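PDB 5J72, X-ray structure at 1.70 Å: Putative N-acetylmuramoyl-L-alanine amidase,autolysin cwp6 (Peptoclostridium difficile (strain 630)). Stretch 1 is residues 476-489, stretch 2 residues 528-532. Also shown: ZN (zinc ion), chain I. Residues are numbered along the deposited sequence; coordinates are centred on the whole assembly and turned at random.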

# COMPACT_ATOMS: atom_id res chain seq x y z
N GLN A 476 3.38 23.11 -15.00
CA GLN A 476 4.69 22.83 -15.56
C GLN A 476 4.55 21.62 -16.44
O GLN A 476 4.05 20.59 -15.97
CB GLN A 476 5.69 22.53 -14.45
CG GLN A 476 6.13 23.80 -13.70
CD GLN A 476 7.17 23.43 -12.68
OE1 GLN A 476 6.85 22.86 -11.63
NE2 GLN A 476 8.44 23.69 -12.97
N GLU A 477 5.02 21.70 -17.69
CA GLU A 477 4.94 20.56 -18.60
C GLU A 477 5.53 19.25 -17.97
O GLU A 477 4.93 18.17 -18.12
CB GLU A 477 5.69 20.90 -19.90
CG GLU A 477 5.66 19.77 -20.94
CD GLU A 477 6.40 20.14 -22.23
OE1 GLU A 477 6.44 19.31 -23.14
OE2 GLU A 477 6.97 21.25 -22.31
N LYS A 478 6.70 19.33 -17.30
CA LYS A 478 7.33 18.13 -16.74
C LYS A 478 6.44 17.39 -15.73
O LYS A 478 6.55 16.15 -15.58
CB LYS A 478 8.70 18.47 -16.10
CG LYS A 478 8.60 19.20 -14.74
CD LYS A 478 10.00 19.14 -14.01
CE LYS A 478 10.14 20.13 -12.88
NZ LYS A 478 11.34 19.76 -12.04
N LYS A 479 5.55 18.08 -15.05
CA LYS A 479 4.71 17.32 -14.12
C LYS A 479 3.43 16.77 -14.82
O LYS A 479 2.92 15.71 -14.46
CB LYS A 479 4.23 18.21 -13.02
CG LYS A 479 5.39 18.83 -12.25
CD LYS A 479 4.89 19.85 -11.30
CE LYS A 479 6.02 20.31 -10.41
NZ LYS A 479 5.55 21.36 -9.49
N TYR A 480 2.92 17.53 -15.80
CA TYR A 480 1.73 17.04 -16.47
C TYR A 480 2.15 15.89 -17.35
O TYR A 480 1.35 14.95 -17.53
CB TYR A 480 1.14 18.16 -17.36
CG TYR A 480 0.10 18.95 -16.62
CD1 TYR A 480 -1.25 18.75 -16.87
CD2 TYR A 480 0.47 19.91 -15.68
CE1 TYR A 480 -2.22 19.50 -16.21
CE2 TYR A 480 -0.50 20.67 -15.02
CZ TYR A 480 -1.84 20.46 -15.29
OH TYR A 480 -2.82 21.20 -14.67
N THR A 481 3.40 15.93 -17.90
CA THR A 481 3.73 14.78 -18.76
C THR A 481 3.91 13.58 -17.87
O THR A 481 3.52 12.47 -18.28
CB THR A 481 5.03 14.99 -19.60
OG1 THR A 481 6.14 15.18 -18.73
CG2 THR A 481 4.93 16.19 -20.52
N LEU A 482 4.53 13.75 -16.69
CA LEU A 482 4.69 12.56 -15.82
C LEU A 482 3.31 11.96 -15.37
O LEU A 482 3.11 10.75 -15.42
CB LEU A 482 5.54 12.88 -14.56
CG LEU A 482 5.67 11.66 -13.63
CD1 LEU A 482 6.38 10.53 -14.33
CD2 LEU A 482 6.43 12.12 -12.38
N ASN A 483 2.37 12.81 -14.92
CA ASN A 483 1.05 12.30 -14.48
C ASN A 483 0.29 11.65 -15.69
O ASN A 483 -0.34 10.64 -15.51
CB ASN A 483 0.24 13.42 -13.91
CG ASN A 483 0.86 13.90 -12.62
OD1 ASN A 483 1.45 13.07 -11.89
ND2 ASN A 483 0.88 15.22 -12.34
N THR A 484 0.42 12.25 -16.89
CA THR A 484 -0.25 11.67 -18.06
C THR A 484 0.38 10.30 -18.37
O THR A 484 -0.32 9.30 -18.56
CB THR A 484 -0.04 12.60 -19.28
OG1 THR A 484 -0.62 13.85 -18.98
CG2 THR A 484 -0.72 11.99 -20.58
N ALA A 485 1.74 10.24 -18.37
CA ALA A 485 2.46 9.04 -18.72
C ALA A 485 2.22 7.92 -17.74
O ALA A 485 2.19 6.74 -18.16
CB ALA A 485 4.00 9.31 -18.86
N LEU A 486 2.07 8.21 -16.48
CA LEU A 486 1.82 7.13 -15.49
C LEU A 486 0.46 6.49 -15.85
O LEU A 486 0.31 5.27 -15.77
CB LEU A 486 1.76 7.74 -14.03
CG LEU A 486 3.25 8.06 -13.56
CD1 LEU A 486 3.21 9.07 -12.34
CD2 LEU A 486 4.02 6.76 -13.16
N ALA A 487 -0.50 7.33 -16.21
CA ALA A 487 -1.86 6.79 -16.52
C ALA A 487 -1.82 5.96 -17.82
O ALA A 487 -2.50 4.94 -17.92
CB ALA A 487 -2.83 7.95 -16.64
N THR A 488 -1.03 6.40 -18.83
CA THR A 488 -0.88 5.60 -20.04
C THR A 488 -0.26 4.25 -19.71
O THR A 488 -0.65 3.20 -20.23
CB THR A 488 0.08 6.34 -21.03
OG1 THR A 488 -0.50 7.60 -21.32
CG2 THR A 488 0.32 5.49 -22.35
N THR A 489 0.81 4.29 -18.87
CA THR A 489 1.47 3.04 -18.51
C THR A 489 0.48 2.09 -17.80
O THR A 489 0.44 0.88 -18.07
CB THR A 489 2.70 3.37 -17.57
OG1 THR A 489 3.61 4.14 -18.36
CG2 THR A 489 3.45 2.13 -17.12
N SER A 528 6.68 9.53 -26.87
CA SER A 528 7.10 10.64 -26.03
C SER A 528 5.88 11.48 -25.77
O SER A 528 5.08 11.72 -26.69
CB SER A 528 8.23 11.40 -26.73
OG SER A 528 8.69 12.50 -25.95
N ILE A 529 5.67 11.94 -24.53
CA ILE A 529 4.48 12.68 -24.18
C ILE A 529 4.89 14.05 -23.74
O ILE A 529 5.68 14.19 -22.80
CB ILE A 529 3.69 11.92 -23.04
CG1 ILE A 529 3.13 10.58 -23.63
CG2 ILE A 529 2.49 12.75 -22.53
CD1 ILE A 529 2.48 9.68 -22.57
N HIS A 530 4.34 15.06 -24.40
CA HIS A 530 4.68 16.46 -24.16
C HIS A 530 3.43 17.35 -24.14
O HIS A 530 2.33 16.88 -24.46
CB HIS A 530 5.60 16.93 -25.31
CG HIS A 530 7.01 16.43 -25.17
ND1 HIS A 530 8.07 17.26 -24.79
CD2 HIS A 530 7.52 15.17 -25.36
CE1 HIS A 530 9.14 16.47 -24.75
NE2 HIS A 530 8.88 15.21 -25.08
N TYR A 531 3.58 18.62 -23.71
CA TYR A 531 2.48 19.59 -23.74
C TYR A 531 2.98 20.80 -24.57
O TYR A 531 4.16 21.15 -24.46
CB TYR A 531 2.07 20.01 -22.32
CG TYR A 531 1.12 18.99 -21.73
CD1 TYR A 531 -0.25 19.20 -21.74
CD2 TYR A 531 1.59 17.78 -21.22
CE1 TYR A 531 -1.14 18.24 -21.28
CE2 TYR A 531 0.71 16.80 -20.75
CZ TYR A 531 -0.65 17.03 -20.79
OH TYR A 531 -1.52 16.07 -20.33
N ASN A 532 2.12 21.38 -25.43
CA ASN A 532 2.50 22.49 -26.33
C ASN A 532 2.39 23.83 -25.65
O ASN A 532 1.88 23.93 -24.53
CB ASN A 532 1.59 22.56 -27.55
CG ASN A 532 2.34 22.30 -28.80
OD1 ASN A 532 3.46 22.80 -28.95
ND2 ASN A 532 1.84 21.51 -29.75
ZN ZN I . 8.07 19.45 -24.63
O HOH W 1 8.40 21.77 -24.56
O HOH W 2 6.65 20.22 -26.06
O HOH W 3 9.57 19.56 -26.18

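What holds the first turn of the helix to the end of the strand? A zinc ion links the two, with one carboxylate on the helix side and a histidine on the strand. E477 reaches out with all its chi angles near 180°, so although its CA-to-CB bond points sideways, its end arrives beside the strand. There E477 OE1 lies 2.2 Å from ZN, and H530 ND1 binds the same ion, also at 2.2 Å. The 3.1 Å between E477 OE1 and H530 ND1 is therefore not a hydrogen bond: both atoms spend a lone pair on the metal and are neighbours because they share it. Three waters and one atom from elsewhere in the structure complete the zinc's ligands, in keeping with the metal-dependent chemistry of many amidases.

How are the remaining polar atoms around E477 satisfied? OE1 has a second partner, for the backbone Y531 N donates to E477 OE1 at 3.0 Å with a nearly straight N-H...O angle of 165°. One oxygen thus binds the metal and also accepts from the strand. The carbonyl Y531 O is 3.2 Å from E477 OE1, but two acceptors have no proton to share, and this approach is no bond. The oxygen of water 2, another zinc ligand, lies 3.1 Å from Y531 O and is placed to donate to it, although that water has more acceptors in reach than protons. The other carboxylate oxygen is served separately: water 1, itself a zinc ligand at 2.4 Å from ZN, donates to E477 OE2 at 2.7 Å, and OE2 is also hydrogen-bonded elsewhere in the structure.

Where does the hydroxyl of Y531 find a partner? It meets T484 two turns along the helix from E477, where Y531 OH donates to T484 OG1 at 2.7 Å. T484 OG1 in turn donates to the backbone Y480 O at 2.7 Å, a return to the preceding turn that the threonine makes in its m rotamer. The result is a short relay from tyrosine hydroxyl to threonine hydroxyl to helix carbonyl, with each donor given an acceptor. Y480 O also accepts the helical bond from T484 N at 2.9 Å, so it takes two protons from the same residue.

What packs around these polar links? The Y531 ring has Y480 over one face, with Y480 CB 4.0 Å from the ring centroid and close to the ring normal. The two tyrosine rings form an edge-to-face pair, the edge of Y480 toward the face of Y531, with centroids 5.7 Å apart and planes at 67°. T481 comes to the edge of the Y531 ring, its CG2 lying 3.8 Å from Y531 CD2. T481 CG2 also sits 3.1 Å from I529 O, while T481 OG1 is hydrogen-bonded elsewhere in the structure. Farther along the helix the contact becomes largely apolar: I529 points toward the helix, placing its CG2 3.8 Å from T484 CG2 and its CD1 4.0 Å from A485 CB. T488 OG1 approaches I529 CD1 at 3.8 Å, but its hydrogen bonding is satisfied elsewhere.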